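Local coordinates for protein probable threonyl-tRNA synthetase 1 (Aeropyrum pernix, PDB 3A32) that probably attaches threonine to its cognate tRNA in two steps, first activating the amino acid with ATP, and probably cannot deacylate mischarged seryl-tRNA because it lacks an editing domain, at residues T201-R205 / E275-G279. Numbering follows the deposited sequence.
Sequences TFKVR and EWQMG. With SO4 (sulfate ion), chain C.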
ATOM      1  N   THR A 201     -26.509  18.609   0.042  1.00 14.22           N
ATOM      2  CA  THR A 201     -25.708  17.766   0.920  1.00 13.73           C
ATOM      3  C   THR A 201     -24.315  18.327   1.176  1.00 13.34           C
ATOM      4  O   THR A 201     -23.515  17.717   1.847  1.00 13.80           O
ATOM      5  CB  THR A 201     -25.558  16.322   0.384  1.00 12.87           C
ATOM      6  OG1 THR A 201     -24.729  16.341  -0.769  1.00 13.66           O
ATOM      7  CG2 THR A 201     -26.912  15.714   0.005  1.00 12.42           C
ATOM      8  N   PHE A 202     -24.005  19.486   0.641  1.00 13.21           N
ATOM      9  CA  PHE A 202     -22.581  19.867   0.618  1.00 12.75           C
ATOM     10  C   PHE A 202     -22.424  21.372   0.793  1.00 13.12           C
ATOM     11  O   PHE A 202     -23.264  22.141   0.327  1.00 13.53           O
ATOM     12  CB  PHE A 202     -21.859  19.343  -0.645  1.00 11.09           C
ATOM     13  CG  PHE A 202     -20.395  19.018  -0.421  1.00 10.88           C
ATOM     14  CD1 PHE A 202     -20.013  17.769   0.123  1.00  5.01           C
ATOM     15  CD2 PHE A 202     -19.402  19.972  -0.699  1.00  8.78           C
ATOM     16  CE1 PHE A 202     -18.709  17.475   0.395  1.00  6.80           C
ATOM     17  CE2 PHE A 202     -18.057  19.679  -0.454  1.00 10.46           C
ATOM     18  CZ  PHE A 202     -17.707  18.381   0.096  1.00  6.63           C
ATOM     19  N   LYS A 203     -21.353  21.747   1.484  1.00 12.05           N
ATOM     20  CA  LYS A 203     -21.013  23.121   1.750  1.00 12.89           C
ATOM     21  C   LYS A 203     -19.492  23.314   1.559  1.00 12.15           C
ATOM     22  O   LYS A 203     -18.681  22.457   1.948  1.00 12.25           O
ATOM     23  CB  LYS A 203     -21.455  23.440   3.210  1.00 13.15           C
ATOM     24  CG  LYS A 203     -21.158  24.822   3.674  1.00 16.77           C
ATOM     25  CD  LYS A 203     -22.130  25.338   4.755  1.00 19.05           C
ATOM     26  CE  LYS A 203     -21.982  24.555   6.043  1.00 19.38           C
ATOM     27  NZ  LYS A 203     -22.791  25.106   7.177  1.00 22.80           N
ATOM     28  N   VAL A 204     -19.099  24.441   0.980  1.00 11.77           N
ATOM     29  CA  VAL A 204     -17.703  24.800   0.862  1.00 11.82           C
ATOM     30  C   VAL A 204     -17.457  26.034   1.741  1.00 12.10           C
ATOM     31  O   VAL A 204     -18.098  27.058   1.553  1.00 12.28           O
ATOM     32  CB  VAL A 204     -17.292  25.073  -0.624  1.00 11.99           C
ATOM     33  CG1 VAL A 204     -16.081  25.983  -0.695  1.00 11.65           C
ATOM     34  CG2 VAL A 204     -16.997  23.746  -1.365  1.00 11.25           C
ATOM     35  N   ARG A 205     -16.522  25.935   2.683  1.00 11.26           N
ATOM     36  CA  ARG A 205     -16.226  27.038   3.590  1.00 11.52           C
ATOM     37  C   ARG A 205     -14.827  27.604   3.338  1.00 11.24           C
ATOM     38  O   ARG A 205     -13.835  26.888   3.447  1.00 10.76           O
ATOM     39  CB  ARG A 205     -16.335  26.559   5.049  1.00 11.33           C
ATOM     40  CG  ARG A 205     -16.021  27.609   6.124  1.00 11.43           C
ATOM     41  CD  ARG A 205     -16.089  26.958   7.534  1.00 13.37           C
ATOM     42  NE  ARG A 205     -17.480  26.835   7.913  1.00 13.63           N
ATOM     43  CZ  ARG A 205     -18.067  25.732   8.364  1.00 15.15           C
ATOM     44  NH1 ARG A 205     -17.374  24.608   8.562  1.00 12.69           N
ATOM     45  NH2 ARG A 205     -19.372  25.773   8.635  1.00 11.42           N
ATOM     46  N   GLU A 275     -22.726  19.054  10.404  1.00 11.71           N
ATOM     47  CA  GLU A 275     -21.616  19.089   9.431  1.00 10.55           C
ATOM     48  C   GLU A 275     -20.724  17.888   9.626  1.00  9.79           C
ATOM     49  O   GLU A 275     -20.510  17.453  10.760  1.00  9.12           O
ATOM     50  CB  GLU A 275     -20.766  20.321   9.585  1.00  9.55           C
ATOM     51  CG  GLU A 275     -21.496  21.614   9.357  1.00  8.27           C
ATOM     52  CD  GLU A 275     -20.543  22.779   9.343  1.00  9.96           C
ATOM     53  OE1 GLU A 275     -19.302  22.567   9.501  1.00  9.00           O
ATOM     54  OE2 GLU A 275     -21.049  23.913   9.166  1.00 10.56           O
ATOM     55  N   TRP A 276     -20.236  17.351   8.513  1.00  8.37           N
ATOM     56  CA  TRP A 276     -19.217  16.313   8.516  1.00  8.18           C
ATOM     57  C   TRP A 276     -18.032  16.896   7.738  1.00  9.46           C
ATOM     58  O   TRP A 276     -18.057  16.888   6.498  1.00  8.76           O
ATOM     59  CB  TRP A 276     -19.750  15.027   7.840  1.00  5.52           C
ATOM     60  CG  TRP A 276     -18.735  13.942   7.586  1.00  4.57           C
ATOM     61  CD1 TRP A 276     -17.393  13.936   7.931  1.00  3.23           C
ATOM     62  CD2 TRP A 276     -18.990  12.671   6.971  1.00  4.12           C
ATOM     63  NE1 TRP A 276     -16.793  12.747   7.529  1.00  4.80           N
ATOM     64  CE2 TRP A 276     -17.758  11.939   6.973  1.00  3.93           C
ATOM     65  CE3 TRP A 276     -20.147  12.073   6.410  1.00  2.51           C
ATOM     66  CZ2 TRP A 276     -17.647  10.655   6.426  1.00  3.29           C
ATOM     67  CZ3 TRP A 276     -20.039  10.803   5.867  1.00  3.81           C
ATOM     68  CH2 TRP A 276     -18.787  10.106   5.868  1.00  2.53           C
ATOM     69  N   GLN A 277     -17.019  17.401   8.450  1.00 10.28           N
ATOM     70  CA  GLN A 277     -15.865  18.001   7.800  1.00 12.16           C
ATOM     71  C   GLN A 277     -14.946  16.926   7.235  1.00 11.26           C
ATOM     72  O   GLN A 277     -14.655  15.903   7.890  1.00 10.42           O
ATOM     73  CB  GLN A 277     -15.067  18.939   8.736  1.00 12.45           C
ATOM     74  CG  GLN A 277     -14.142  19.937   7.939  1.00 15.72           C
ATOM     75  CD  GLN A 277     -13.647  21.078   8.770  1.00 17.88           C
ATOM     76  OE1 GLN A 277     -12.509  21.050   9.207  1.00 26.48           O
ATOM     77  NE2 GLN A 277     -14.500  22.113   9.008  1.00 24.10           N
ATOM     78  N   MET A 278     -14.501  17.163   6.008  1.00 10.48           N
ATOM     79  CA  MET A 278     -13.643  16.208   5.293  1.00 10.22           C
ATOM     80  C   MET A 278     -12.256  16.832   5.041  1.00 10.59           C
ATOM     81  O   MET A 278     -11.635  17.320   6.016  1.00 10.04           O
ATOM     82  CB  MET A 278     -14.336  15.729   4.015  1.00  9.55           C
ATOM     83  CG  MET A 278     -15.554  14.938   4.378  1.00  8.75           C
ATOM     84  SD  MET A 278     -16.591  14.492   3.000  1.00  9.21           S
ATOM     85  CE  MET A 278     -17.794  13.486   3.818  1.00  7.90           C
ATOM     86  N   GLY A 279     -11.802  16.862   3.780  1.00  9.57           N
ATOM     87  CA  GLY A 279     -10.462  17.370   3.473  1.00 10.11           C
ATOM     88  C   GLY A 279     -10.436  18.903   3.429  1.00 10.86           C
ATOM     89  O   GLY A 279     -11.438  19.546   3.750  1.00 11.09           O
TER
HETATM   90  S   SO4 C 473     -22.832  28.465   7.963  1.00 46.38           S
HETATM   91  O1  SO4 C 473     -23.340  27.809   6.755  1.00 47.06           O
HETATM   92  O2  SO4 C 473     -22.389  29.817   7.637  1.00 47.90           O
HETATM   93  O3  SO4 C 473     -23.952  28.541   8.901  1.00 47.16           O
HETATM   94  O4  SO4 C 473     -21.689  27.744   8.555  1.00 45.30           O
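Glu275 OE2 is gripped by two cations: Arg205 NH2 at 2.6 Å, on the syn lone pair, and Lys203 NZ at 2.9 Å, on the anti side and 35° out of the carboxylate plane. Arg205 NH1 reaches Glu275 OE1 at 3.0 Å, completing an end-on, two-nitrogen salt bridge; the guanidinium and carboxylate planes are 21° apart, so the pair is nearly coplanar. With CG anti to the backbone N (chi1 179°), Arg205 extends from its strand and then bends at chi3, which turns the NH1/NH2 edge of the guanidinium to the carboxylate. A sulfate, probably from the crystallisation liquor, ties the cations together, accepting from Lys203 NZ through O1 (2.8 Å) and from Arg205 NH2 through O4 (3.0 Å). On the buried side, Phe202 CE1 approaches Met278 SD at 4.5 Å beside helix 174-191. The strand axes stay 8.8 Å apart because strand 260-268 runs between them in the catalytic-domain sheet, and its Ile264 touches both Arg205 and Glu275. Without the guanidinium, as with an alanine here, Glu275 OE1 would probably lose its cationic mate and the carboxylate would be freer to turn. Side chains thus bridge two non-adjacent strands, and the paired cations, only partly offset by one carboxylate, plausibly explain the bound anion.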